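Local coordinates for PF04016 domain protein (Desulfitobacterium hafniense, PDB 3L5O) that is of unknown function but combines enolase-like and Rossmann-like folds, with a possible role in heavy-metal chelation and adenosyl binding, at residues 22-27 / 198-203; 29-34 / 103-108; 35-40 / 47-52; 53-58 / 239-244; 81-86 / 98-103. All coordinates share one frame; numbering follows the deposited sequence.

Contact 1: 22-27 / 198-203; sequences EIYDAM and VDKTLP. With IMD (imidazole), chain D.
The Tyr24 ring meets Pro203 along its edge, CE1 lying 3.9 Å from Pro203 CG near the ring plane, with the two side chains crossing at about a right angle. Lys200 comes obliquely at the phenol end, its CD 3.5 Å from Tyr24 OH and its CA closer still. Outside the two segments, Trp21 adds an edge-to-face ring contact with Tyr24, whose hydroxyl is hydrogen-bonded to Val197 O. The residue before it on helix 22-29, Ile23, has CG1 anti to the backbone N (chi1 -168°), which carries CD1 to within 4.0 Å of Leu202 CD2. Lys200, the first residue past helix 195-199, has positive phi; its chain folds at chi2 and chi3, so that NZ turns back to give a 2.8 Å bond to Val198 O, and it also reaches Val86 O and Ser88 O. Across this bend, Asp199 OD1 accepts from Thr201 N, an Asx turn, and from Thr201 OG1 at 2.7 Å, both from one face of the carboxylate. An imidazole, probably from the crystallisation liquor, sets N3 2.7 Å from Asp199 OD2 and donates a weak bond to OD1. Without the Asp199 carboxylate, as with an alanine here, Thr201 N and OG1 would probably lose their shared acceptor and Trp168 NE1 its mate, unsettling the bend. No hydrogen bond spans the two segments, whose meeting is apolar; just beside them the Tyr24 hydroxyl gives helix 22-29 a polar tie to what is probably the Rossmann-like part, and backbone carbonyls satisfy Lys200 NZ.

Contact 2: 29-34 / 103-108; sequences NGIPED and AYYNNP
Tyr105 OH stands 3.3 Å from Gly30 CA and is hydrogen-bonded to Met27 O, the carbonyl of the helix that leads into the 29-34 loop. Having no side chain, Gly30 permits this approach, since a beta carbon would run into that hydroxyl. Next in the loop, Ile31 slides past Tyr104 in the opposite direction, its CG2 4.1 Å from Tyr104 CB, while its CG1 is equally near Tyr105 CE2. The contact thus fastens the irregular link between helix 22-29 and strand 39-42 to the C-terminal end of helix 91-105, within the family's putative heavy-metal chelation region. Pro32 makes a CH-pi contact over one face of the Tyr104 ring: CD lies 3.7 Å from the ring centroid, 25° off the normal, and is nearest to CE1. Tyr104 CG is anti to the backbone N (chi1 174°), which swings the ring out beneath the proline. The same ring meets that of Phe35 edge-to-face. A leucine in place of Tyr104 would probably cost Pro32 its aromatic face and Phe35 its ring partner. Tyr104 also braces its neighbour, with CD2 3.5 Å above the centre of the Tyr105 ring. Gly30 O approaches Tyr104 CE2 obliquely, at 3.5 Å.

Contact 3: 35-40 / 47-52; sequences FLVDEL and SVIRSG
A classic beta bulge marks the hairpin of strands 39-42 and 46-51: Asp38 and Glu39 together face Arg50. Arg50 O accepts from both backbone amides, at 2.8 Å from Asp38 N and a longer 3.3 Å from Glu39 N, and Arg50 N returns a bond to Glu39 O. Past the bulge, Leu40 and Ile49 form an antiparallel non-hydrogen-bonded pair. Leu40 CD1 presses to 3.4 Å from Ile49 CG1, tighter than usual van der Waals contact, on the face where Ile49 also packs on Ala99, Ala100 and Ala103. The other face carries a salt bridge: Arg50 NE gives its N-H to the anti lone pair of Glu39 OE1 at 3.2 Å. The oxygen lies in the guanidinium plane, although the carboxylate is turned 57° from it. Bending at chi3 (64°) turns the arginine along its own strand toward Gly52, where NH1 binds Gly52 O at 2.9 Å, and Asp38 CB lies over one face of the guanidinium. Asp38 OD2, well out of that plane, instead takes the N-H of Gly52 at 2.9 Å in a bond of 176°, also on its anti lone pair. Ahead of strand 39-42, Leu36 O accepts from Ser51 OG at 2.7 Å, and the same hydroxyl oxygen lies at the edge of the Phe35 ring. With an in-plane bond on NE and another on NH1, the guanidinium is fixed in its rotation, and the nearby Asp38 carboxylate would add a favourable charge without a directed bond.

Contact 4: 53-58 / 239-244; sequences NGVGLG and FMVKDN
From CB outward, Asn244 runs alongside Val55 before ending at the backbone of Asn53. Its CB is 3.9 Å from Val55 CG2; CG and OD1 each come to 3.4 Å from that same methyl, the two side chains sliding past each other in opposite directions. At the tip ND2 donates to Asn53 O at 3.1 Å, with an N-H...O angle of 169°. The acceptor lies in the amide plane of Asn244, but the donor stands 64° out of the Asn53 carbonyl plane, above it and not on a lone pair. The bond is thus straight at the hydrogen but approaches the carbonyl oxygen from above its plane. Val55 also faces the strand behind: its CG1, anti to the backbone N (chi1 172°), lies 4.0 Å from Val241 CG2. Farther along, Leu57 CD1 reaches Phe239 CD2, also at 4.0 Å and obliquely to the ring. A water joins the two backbones, donating to Val55 O at 2.8 Å and accepting from Val241 N. Outside the segments, Val55 and Leu57 both pack on Val48, and the Phe239 ring meets that of Tyr260 with the planes about perpendicular. Gly54 and Gly56 place no side chain on the side of the strand turned away from 239-244. The arrangement is an interdomain seam: an edge strand of the three-stranded antiparallel sheet, probably part of the enolase-like fold, lies against strand 235-241 of the mixed, largely parallel sheet that is probably the Rossmann-like fold.

Contact 5: 81-86 / 98-103; sequences VAAGCV and LAAINA
Val86, Ile101 and Ala100 carry this junction between helix 79-83, with the 3-10 turn that follows it, and the long helix 91-105. The two helices follow one another in the chain and pack on the three-stranded antiparallel sheet, an arrangement consistent with the enolase-like fold. Val86 crosses Ile101 at about a right angle. Its CG1 sits between the backbone N and the carbonyl carbon (chi1 73°) and meets Ile101 CD1 at 3.8 Å, while CG2 turns to the start of the 98-103 segment, 3.9 Å from Leu98 N. One branch of the isoleucine does the work: CD1 goes to the valine and CG1, before it, lies 3.7 Å from Ala83 CB. Small residues then let the backbones close in, the CA atoms of Ala83 and Ala100 being 5.2 Å apart. No hydrogen bond crosses the contact, and all the residues that touch are buried. Helix 22-29 adds to the same apolar cluster, with Tyr24 and Ile28 on Val86 and Met27 on Ile101. The methyl of Ala100 packs against consecutive alanines, its CB 4.0 Å from Ala82 CB and 3.8 Å from Ala83 N.

How the contacts relate
From the N terminus, helix 22-29 opens contact 1, whose loop closes only at 198-203 and encloses contacts 2, 3 and 5. The 29-34 segment begins contact 2, closed at 103-108; within it contact 3 closes a short hairpin loop, and contact 5 follows in series at 81-86 and 98-103. Contact 4 opens at 53-58, inside contact 2, but closes at 239-244, so it crosses contacts 1 and 2 while enclosing contact 5. Helix 91-105 is common to contacts 2 and 5, and strands 46-51 and 54-59 join contact 3 to contact 4. Contacts 1 and 4 tie the N-terminal part to what is probably the Rossmann-like part; the others knit the N-terminal part together.

Contact 1: 22-27 / 198-203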
# COMPACT_ATOMS: atom_id res chain seq x y z
N GLU A 22 -4.69 -13.47 -8.59
CA GLU A 22 -4.58 -14.34 -7.42
C GLU A 22 -4.22 -13.60 -6.18
O GLU A 22 -4.76 -13.89 -5.13
CB GLU A 22 -3.59 -15.49 -7.64
CG GLU A 22 -4.18 -16.61 -8.48
CD GLU A 22 -3.39 -17.92 -8.43
OE1 GLU A 22 -2.29 -17.98 -7.80
OE2 GLU A 22 -3.89 -18.89 -9.06
N ILE A 23 -3.28 -12.67 -6.27
CA ILE A 23 -2.88 -11.90 -5.10
C ILE A 23 -4.03 -11.03 -4.59
O ILE A 23 -4.15 -10.85 -3.40
CB ILE A 23 -1.60 -11.05 -5.39
CG1 ILE A 23 -1.04 -10.49 -4.08
CG2 ILE A 23 -1.89 -9.92 -6.35
CD1 ILE A 23 0.33 -9.81 -4.22
N TYR A 24 -4.85 -10.51 -5.50
CA TYR A 24 -6.05 -9.74 -5.13
C TYR A 24 -7.11 -10.62 -4.50
O TYR A 24 -7.66 -10.26 -3.46
CB TYR A 24 -6.66 -9.00 -6.36
CG TYR A 24 -5.77 -7.91 -6.90
CD1 TYR A 24 -4.79 -8.18 -7.84
CD2 TYR A 24 -5.86 -6.61 -6.40
CE1 TYR A 24 -3.93 -7.19 -8.29
CE2 TYR A 24 -5.00 -5.61 -6.87
CZ TYR A 24 -4.04 -5.91 -7.81
OH TYR A 24 -3.16 -4.93 -8.27
N ASP A 25 -7.39 -11.76 -5.12
CA ASP A 25 -8.34 -12.76 -4.60
C ASP A 25 -7.90 -13.27 -3.20
O ASP A 25 -8.71 -13.42 -2.32
CB ASP A 25 -8.41 -13.95 -5.56
CG ASP A 25 -9.01 -13.62 -6.94
OD1 ASP A 25 -9.87 -12.69 -7.03
OD2 ASP A 25 -8.70 -14.31 -7.96
N ALA A 26 -6.62 -13.51 -3.01
CA ALA A 26 -6.07 -13.91 -1.69
C ALA A 26 -6.40 -12.87 -0.60
O ALA A 26 -6.80 -13.24 0.49
CB ALA A 26 -4.54 -14.08 -1.79
N MSE A 27 -6.22 -11.59 -0.90
CA MSE A 27 -6.52 -10.51 0.05
C MSE A 27 -8.01 -10.44 0.35
O MSE A 27 -8.42 -10.36 1.50
CB MSE A 27 -6.08 -9.15 -0.48
CG MSE A 27 -4.60 -8.98 -0.56
SE MSE A 27 -4.14 -7.13 -1.07
CE MSE A 27 -4.64 -6.98 -2.74
N VAL A 198 -3.39 -0.61 -6.46
CA VAL A 198 -4.50 0.12 -7.06
C VAL A 198 -4.43 0.15 -8.58
O VAL A 198 -5.43 -0.04 -9.27
CB VAL A 198 -4.53 1.57 -6.54
CG1 VAL A 198 -5.56 2.40 -7.30
CG2 VAL A 198 -4.81 1.62 -5.02
N ASP A 199 -3.25 0.37 -9.15
CA ASP A 199 -3.22 0.45 -10.60
C ASP A 199 -2.95 -0.89 -11.33
O ASP A 199 -2.96 -0.94 -12.55
CB ASP A 199 -2.32 1.61 -11.08
CG ASP A 199 -0.95 1.48 -10.65
OD1 ASP A 199 -0.56 0.31 -10.41
OD2 ASP A 199 -0.18 2.47 -10.53
N LYS A 200 -2.81 -1.97 -10.56
CA LYS A 200 -2.67 -3.33 -11.11
C LYS A 200 -1.34 -3.58 -11.81
O LYS A 200 -1.20 -4.52 -12.59
CB LYS A 200 -3.86 -3.72 -12.00
CG LYS A 200 -4.98 -4.54 -11.28
CD LYS A 200 -5.79 -3.75 -10.26
CE LYS A 200 -6.76 -2.77 -10.95
NZ LYS A 200 -7.37 -1.90 -9.88
N THR A 201 -0.34 -2.77 -11.50
CA THR A 201 1.04 -3.03 -11.96
C THR A 201 1.73 -4.07 -11.10
O THR A 201 2.73 -4.67 -11.52
CB THR A 201 1.88 -1.73 -11.99
OG1 THR A 201 1.80 -1.05 -10.72
CG2 THR A 201 1.33 -0.78 -13.03
N LEU A 202 1.20 -4.28 -9.89
CA LEU A 202 1.90 -5.09 -8.90
C LEU A 202 2.25 -6.50 -9.38
O LEU A 202 3.37 -6.92 -9.21
CB LEU A 202 1.14 -5.14 -7.56
CG LEU A 202 1.80 -5.92 -6.42
CD1 LEU A 202 3.13 -5.32 -6.02
CD2 LEU A 202 0.89 -5.96 -5.20
N PRO A 203 1.31 -7.27 -9.93
CA PRO A 203 1.66 -8.66 -10.28
C PRO A 203 2.85 -8.73 -11.24
O PRO A 203 3.74 -9.54 -11.01
CB PRO A 203 0.37 -9.22 -10.87
CG PRO A 203 -0.74 -8.33 -10.31
CD PRO A 203 -0.12 -6.97 -10.18
N1 IMD D . 3.65 3.49 -9.23
C2 IMD D . 2.60 2.80 -8.72
N3 IMD D . 2.27 1.82 -9.58
C4 IMD D . 3.09 1.89 -10.64
C5 IMD D . 3.96 2.95 -10.42

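Contact 2: 29-34 / 103-108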
# COMPACT_ATOMS: atom_id res chain seq x y z
N ASN A 29 -10.42 -12.71 -0.14
CA ASN A 29 -11.04 -13.92 0.40
C ASN A 29 -10.67 -14.15 1.84
O ASN A 29 -11.31 -14.96 2.50
CB ASN A 29 -10.68 -15.14 -0.46
CG ASN A 29 -11.36 -15.11 -1.78
OD1 ASN A 29 -12.48 -14.61 -1.86
ND2 ASN A 29 -10.71 -15.64 -2.85
N GLY A 30 -9.67 -13.43 2.34
CA GLY A 30 -9.33 -13.44 3.74
C GLY A 30 -10.21 -12.58 4.64
O GLY A 30 -10.10 -12.66 5.85
N ILE A 31 -11.09 -11.76 4.07
CA ILE A 31 -11.95 -10.88 4.87
C ILE A 31 -13.24 -11.62 5.30
O ILE A 31 -14.02 -12.04 4.46
CB ILE A 31 -12.29 -9.57 4.09
CG1 ILE A 31 -11.03 -8.82 3.64
CG2 ILE A 31 -13.15 -8.60 4.95
CD1 ILE A 31 -11.29 -7.71 2.64
N PRO A 32 -13.49 -11.75 6.60
CA PRO A 32 -14.77 -12.29 7.06
C PRO A 32 -15.93 -11.36 6.71
O PRO A 32 -15.82 -10.12 6.76
CB PRO A 32 -14.58 -12.41 8.57
CG PRO A 32 -13.05 -12.32 8.77
CD PRO A 32 -12.60 -11.38 7.72
N GLU A 33 -17.03 -11.98 6.34
CA GLU A 33 -18.26 -11.28 5.95
C GLU A 33 -18.85 -10.33 6.97
O GLU A 33 -19.53 -9.37 6.60
CB GLU A 33 -19.34 -12.31 5.71
CG GLU A 33 -19.42 -12.68 4.28
CD GLU A 33 -20.66 -13.46 4.08
OE1 GLU A 33 -20.64 -14.62 4.51
OE2 GLU A 33 -21.63 -12.86 3.57
N ASP A 34 -18.64 -10.65 8.24
CA ASP A 34 -19.19 -9.89 9.36
C ASP A 34 -18.78 -8.42 9.33
O ASP A 34 -19.50 -7.56 9.84
CB ASP A 34 -18.73 -10.51 10.68
CG ASP A 34 -19.36 -11.89 10.96
OD1 ASP A 34 -20.23 -12.36 10.17
OD2 ASP A 34 -19.04 -12.58 11.96
N ALA A 103 -9.08 -1.89 6.01
CA ALA A 103 -9.96 -1.77 7.18
C ALA A 103 -10.03 -3.09 7.93
O ALA A 103 -10.09 -3.09 9.12
CB ALA A 103 -11.33 -1.32 6.78
N TYR A 104 -10.00 -4.22 7.22
CA TYR A 104 -9.86 -5.53 7.92
C TYR A 104 -8.41 -5.72 8.42
O TYR A 104 -8.19 -5.72 9.62
CB TYR A 104 -10.22 -6.69 7.03
CG TYR A 104 -9.94 -8.01 7.71
CD1 TYR A 104 -10.64 -8.39 8.85
CD2 TYR A 104 -9.00 -8.88 7.20
CE1 TYR A 104 -10.38 -9.60 9.47
CE2 TYR A 104 -8.74 -10.09 7.81
CZ TYR A 104 -9.44 -10.44 8.93
OH TYR A 104 -9.16 -11.65 9.49
N TYR A 105 -7.45 -5.88 7.51
CA TYR A 105 -6.09 -6.33 7.90
C TYR A 105 -5.33 -5.40 8.86
O TYR A 105 -4.53 -5.87 9.72
CB TYR A 105 -5.25 -6.60 6.67
CG TYR A 105 -5.73 -7.76 5.84
CD1 TYR A 105 -5.44 -9.07 6.20
CD2 TYR A 105 -6.46 -7.55 4.67
CE1 TYR A 105 -5.89 -10.14 5.46
CE2 TYR A 105 -6.92 -8.63 3.91
CZ TYR A 105 -6.62 -9.93 4.31
OH TYR A 105 -7.04 -11.03 3.58
N ASN A 106 -5.62 -4.10 8.75
CA ASN A 106 -4.91 -3.07 9.52
C ASN A 106 -5.71 -2.58 10.71
O ASN A 106 -5.38 -1.56 11.31
CB ASN A 106 -4.48 -1.86 8.64
CG ASN A 106 -3.61 -2.25 7.45
OD1 ASN A 106 -3.31 -3.43 7.24
ND2 ASN A 106 -3.21 -1.26 6.65
N ASN A 107 -6.76 -3.32 11.05
CA ASN A 107 -7.46 -3.21 12.31
C ASN A 107 -6.43 -3.59 13.37
O ASN A 107 -5.75 -4.59 13.20
CB ASN A 107 -8.67 -4.19 12.30
CG ASN A 107 -9.45 -4.17 13.56
OD1 ASN A 107 -8.89 -4.25 14.64
ND2 ASN A 107 -10.76 -4.06 13.44
N PRO A 108 -6.27 -2.82 14.45
CA PRO A 108 -5.22 -3.13 15.44
C PRO A 108 -5.36 -4.55 16.04
O PRO A 108 -4.35 -5.23 16.16
CB PRO A 108 -5.40 -2.04 16.51
CG PRO A 108 -6.77 -1.52 16.31
CD PRO A 108 -7.03 -1.62 14.83

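Contact 3: 35-40 / 47-52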
# COMPACT_ATOMS: atom_id res chain seq x y z
N PHE A 35 -17.63 -8.12 8.71
CA PHE A 35 -17.11 -6.76 8.66
C PHE A 35 -17.87 -5.91 7.65
O PHE A 35 -17.94 -6.28 6.47
CB PHE A 35 -15.62 -6.75 8.31
CG PHE A 35 -14.74 -7.26 9.41
CD1 PHE A 35 -14.69 -8.63 9.70
CD2 PHE A 35 -13.98 -6.39 10.16
CE1 PHE A 35 -13.90 -9.11 10.73
CE2 PHE A 35 -13.19 -6.87 11.19
CZ PHE A 35 -13.16 -8.24 11.47
N LEU A 36 -18.37 -4.76 8.10
CA LEU A 36 -19.10 -3.82 7.23
C LEU A 36 -18.35 -2.55 7.00
O LEU A 36 -17.45 -2.21 7.78
CB LEU A 36 -20.47 -3.48 7.83
CG LEU A 36 -21.31 -4.64 8.33
CD1 LEU A 36 -22.58 -4.12 9.00
CD2 LEU A 36 -21.68 -5.58 7.19
N VAL A 37 -18.66 -1.88 5.88
CA VAL A 37 -18.20 -0.51 5.60
C VAL A 37 -19.06 0.38 6.48
O VAL A 37 -20.24 0.58 6.19
CB VAL A 37 -18.43 -0.13 4.10
CG1 VAL A 37 -17.97 1.29 3.80
CG2 VAL A 37 -17.71 -1.11 3.16
N ASP A 38 -18.51 0.85 7.59
CA ASP A 38 -19.28 1.70 8.53
C ASP A 38 -19.14 3.20 8.25
O ASP A 38 -19.99 4.01 8.67
CB ASP A 38 -18.93 1.36 9.98
CG ASP A 38 -19.32 -0.05 10.33
OD1 ASP A 38 -20.48 -0.43 10.01
OD2 ASP A 38 -18.55 -0.86 10.87
N GLU A 39 -18.07 3.56 7.57
CA GLU A 39 -17.76 4.96 7.26
C GLU A 39 -16.83 4.96 6.07
O GLU A 39 -15.97 4.10 5.97
CB GLU A 39 -17.11 5.62 8.48
CG GLU A 39 -17.58 7.05 8.77
CD GLU A 39 -16.68 7.79 9.78
OE1 GLU A 39 -16.05 7.15 10.65
OE2 GLU A 39 -16.61 9.05 9.68
N LEU A 40 -16.96 5.96 5.20
CA LEU A 40 -16.18 6.02 3.98
C LEU A 40 -16.06 7.47 3.50
O LEU A 40 -17.07 8.14 3.31
CB LEU A 40 -16.82 5.17 2.88
CG LEU A 40 -16.32 5.36 1.44
CD1 LEU A 40 -14.83 5.15 1.26
CD2 LEU A 40 -17.07 4.41 0.54
N SER A 47 -8.49 7.66 -0.17
CA SER A 47 -9.79 7.16 0.25
C SER A 47 -9.60 6.47 1.60
O SER A 47 -8.54 5.91 1.86
CB SER A 47 -10.33 6.17 -0.78
OG SER A 47 -10.77 6.84 -1.96
N VAL A 48 -10.61 6.53 2.46
CA VAL A 48 -10.53 5.96 3.81
C VAL A 48 -11.86 5.27 4.19
O VAL A 48 -12.96 5.78 3.95
CB VAL A 48 -10.05 7.02 4.85
CG1 VAL A 48 -11.05 8.14 5.01
CG2 VAL A 48 -9.74 6.37 6.19
N ILE A 49 -11.74 4.07 4.76
CA ILE A 49 -12.87 3.30 5.26
C ILE A 49 -12.63 2.89 6.70
O ILE A 49 -11.55 2.49 7.06
CB ILE A 49 -13.08 2.06 4.35
CG1 ILE A 49 -13.53 2.53 2.97
CG2 ILE A 49 -14.06 1.08 4.96
CD1 ILE A 49 -14.06 1.44 2.07
N ARG A 50 -13.68 3.00 7.52
CA ARG A 50 -13.76 2.39 8.84
C ARG A 50 -14.70 1.20 8.81
O ARG A 50 -15.78 1.29 8.27
CB ARG A 50 -14.35 3.36 9.86
CG ARG A 50 -14.31 2.82 11.28
CD ARG A 50 -14.63 3.86 12.36
NE ARG A 50 -16.01 4.38 12.27
CZ ARG A 50 -17.10 3.73 12.63
NH1 ARG A 50 -17.03 2.50 13.10
NH2 ARG A 50 -18.28 4.32 12.50
N SER A 51 -14.26 0.08 9.40
CA SER A 51 -15.12 -1.05 9.72
C SER A 51 -14.87 -1.34 11.19
O SER A 51 -13.76 -1.75 11.53
CB SER A 51 -14.76 -2.31 8.91
OG SER A 51 -15.59 -3.42 9.26
N GLY A 52 -15.90 -1.15 12.04
CA GLY A 52 -15.72 -1.14 13.48
C GLY A 52 -14.64 -0.20 14.01
O GLY A 52 -14.69 1.01 13.79

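Contact 4: 53-58 / 239-244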
# COMPACT_ATOMS: atom_id res chain seq x y z
N ASN A 53 -13.66 -0.77 14.70
CA ASN A 53 -12.48 -0.05 15.21
C ASN A 53 -11.29 0.05 14.21
O ASN A 53 -10.25 0.66 14.52
CB ASN A 53 -12.06 -0.76 16.52
CG ASN A 53 -10.77 -0.23 17.12
OD1 ASN A 53 -10.64 0.96 17.41
ND2 ASN A 53 -9.81 -1.13 17.34
N GLY A 54 -11.43 -0.51 13.01
CA GLY A 54 -10.34 -0.59 12.07
C GLY A 54 -10.48 0.42 10.94
O GLY A 54 -11.57 0.61 10.40
N VAL A 55 -9.37 1.04 10.58
CA VAL A 55 -9.35 2.03 9.51
C VAL A 55 -8.29 1.68 8.46
O VAL A 55 -7.12 1.49 8.80
CB VAL A 55 -9.08 3.45 10.08
CG1 VAL A 55 -8.87 4.47 8.94
CG2 VAL A 55 -10.21 3.87 10.98
N GLY A 56 -8.72 1.59 7.21
CA GLY A 56 -7.83 1.40 6.08
C GLY A 56 -7.84 2.56 5.10
O GLY A 56 -8.82 3.35 5.01
N LEU A 57 -6.71 2.66 4.39
CA LEU A 57 -6.41 3.76 3.47
C LEU A 57 -6.03 3.21 2.09
O LEU A 57 -5.48 2.09 1.98
CB LEU A 57 -5.22 4.58 3.99
CG LEU A 57 -5.37 5.37 5.28
CD1 LEU A 57 -4.00 5.66 5.87
CD2 LEU A 57 -6.14 6.67 5.03
N GLY A 58 -6.39 3.96 1.06
CA GLY A 58 -5.90 3.71 -0.29
C GLY A 58 -5.56 5.02 -1.00
O GLY A 58 -6.25 6.01 -0.74
N PHE A 239 1.21 1.03 7.85
CA PHE A 239 0.76 2.11 8.71
C PHE A 239 -0.42 1.61 9.55
O PHE A 239 -1.35 1.01 9.03
CB PHE A 239 0.34 3.30 7.84
CG PHE A 239 -0.03 4.52 8.63
CD1 PHE A 239 0.95 5.26 9.26
CD2 PHE A 239 -1.35 4.92 8.73
CE1 PHE A 239 0.63 6.37 10.00
CE2 PHE A 239 -1.69 6.04 9.46
CZ PHE A 239 -0.70 6.78 10.09
N MSE A 240 -0.35 1.83 10.86
CA MSE A 240 -1.48 1.55 11.76
C MSE A 240 -2.11 2.88 12.15
O MSE A 240 -1.46 3.71 12.75
CB MSE A 240 -0.94 0.82 12.99
CG MSE A 240 -1.92 0.49 14.09
SE MSE A 240 -3.30 -0.59 13.37
CE MSE A 240 -2.12 -2.05 12.59
N VAL A 241 -3.37 3.10 11.82
CA VAL A 241 -4.08 4.26 12.36
C VAL A 241 -4.37 4.07 13.87
O VAL A 241 -4.99 3.09 14.27
CB VAL A 241 -5.41 4.53 11.60
CG1 VAL A 241 -6.26 5.60 12.35
CG2 VAL A 241 -5.12 4.97 10.18
N LYS A 242 -3.93 5.00 14.71
CA LYS A 242 -4.25 4.96 16.14
C LYS A 242 -5.35 5.98 16.54
O LYS A 242 -5.98 5.85 17.60
CB LYS A 242 -2.98 5.18 16.98
CG LYS A 242 -1.92 4.08 16.82
CD LYS A 242 -0.61 4.42 17.55
N ASP A 243 -5.58 6.97 15.68
CA ASP A 243 -6.57 8.01 15.89
C ASP A 243 -7.52 7.96 14.69
O ASP A 243 -7.28 8.62 13.67
CB ASP A 243 -5.87 9.36 16.00
CG ASP A 243 -6.70 10.41 16.72
OD1 ASP A 243 -7.95 10.38 16.64
OD2 ASP A 243 -6.17 11.31 17.39
N ASN A 244 -8.58 7.16 14.82
CA ASN A 244 -9.59 6.97 13.77
C ASN A 244 -10.25 8.27 13.35
O ASN A 244 -10.24 8.61 12.17
CB ASN A 244 -10.69 5.99 14.25
CG ASN A 244 -10.21 4.53 14.34
OD1 ASN A 244 -9.02 4.22 14.10
ND2 ASN A 244 -11.14 3.62 14.67
O HOH W 1 -5.02 0.93 10.53

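Contact 5: 81-86 / 98-103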
# COMPACT_ATOMS: atom_id res chain seq x y z
N VAL A 81 -17.33 -7.27 0.08
CA VAL A 81 -18.00 -6.90 -1.17
C VAL A 81 -17.36 -5.59 -1.72
O VAL A 81 -16.97 -5.52 -2.88
CB VAL A 81 -19.53 -6.79 -1.00
CG1 VAL A 81 -20.17 -6.28 -2.27
CG2 VAL A 81 -20.12 -8.15 -0.64
N ALA A 82 -17.26 -4.58 -0.87
CA ALA A 82 -16.57 -3.34 -1.20
C ALA A 82 -15.09 -3.56 -1.65
O ALA A 82 -14.61 -2.84 -2.49
CB ALA A 82 -16.59 -2.40 -0.02
N ALA A 83 -14.40 -4.55 -1.07
CA ALA A 83 -13.02 -4.87 -1.43
C ALA A 83 -12.90 -5.31 -2.89
O ALA A 83 -11.86 -5.10 -3.47
CB ALA A 83 -12.45 -5.94 -0.50
N GLY A 84 -13.94 -5.92 -3.45
CA GLY A 84 -14.02 -6.22 -4.87
C GLY A 84 -13.75 -5.03 -5.78
O GLY A 84 -13.33 -5.19 -6.93
N CYS A 85 -13.99 -3.83 -5.27
CA CYS A 85 -13.66 -2.60 -6.00
C CYS A 85 -12.18 -2.43 -6.29
O CYS A 85 -11.84 -1.70 -7.22
CB CYS A 85 -14.16 -1.36 -5.26
SG CYS A 85 -15.94 -1.21 -5.14
N VAL A 86 -11.31 -3.08 -5.52
CA VAL A 86 -9.86 -3.01 -5.73
C VAL A 86 -9.46 -3.45 -7.14
O VAL A 86 -8.45 -3.00 -7.68
CB VAL A 86 -9.06 -3.82 -4.66
CG1 VAL A 86 -9.18 -5.33 -4.87
CG2 VAL A 86 -7.57 -3.38 -4.62
N LEU A 98 -9.06 -0.86 -1.98
CA LEU A 98 -7.91 -1.07 -1.11
C LEU A 98 -8.13 -0.52 0.31
O LEU A 98 -7.70 -1.13 1.27
CB LEU A 98 -6.63 -0.47 -1.73
CG LEU A 98 -5.32 -0.66 -0.96
CD1 LEU A 98 -5.00 -2.14 -0.67
CD2 LEU A 98 -4.19 -0.02 -1.75
N ALA A 99 -8.79 0.63 0.44
CA ALA A 99 -9.19 1.11 1.76
C ALA A 99 -10.03 0.05 2.55
O ALA A 99 -9.77 -0.21 3.72
CB ALA A 99 -9.93 2.46 1.64
N ALA A 100 -10.96 -0.62 1.87
CA ALA A 100 -11.78 -1.66 2.46
C ALA A 100 -10.92 -2.86 2.88
O ALA A 100 -11.06 -3.37 3.98
CB ALA A 100 -12.87 -2.11 1.48
N ILE A 101 -10.03 -3.30 2.00
CA ILE A 101 -9.08 -4.36 2.39
C ILE A 101 -8.33 -4.00 3.67
O ILE A 101 -8.20 -4.82 4.59
CB ILE A 101 -8.10 -4.64 1.23
CG1 ILE A 101 -8.83 -5.36 0.11
CG2 ILE A 101 -6.89 -5.45 1.71
CD1 ILE A 101 -8.07 -5.40 -1.19
N ASN A 102 -7.87 -2.75 3.74
CA ASN A 102 -6.99 -2.35 4.84
C ASN A 102 -7.77 -2.11 6.13
O ASN A 102 -7.19 -2.13 7.22
CB ASN A 102 -6.15 -1.13 4.45
CG ASN A 102 -5.06 -1.47 3.43
OD1 ASN A 102 -4.55 -2.58 3.40
ND2 ASN A 102 -4.73 -0.52 2.61
N ALA A 103 -9.08 -1.89 6.01
CA ALA A 103 -9.96 -1.77 7.18
C ALA A 103 -10.03 -3.09 7.93
O ALA A 103 -10.09 -3.09 9.12
CB ALA A 103 -11.33 -1.32 6.78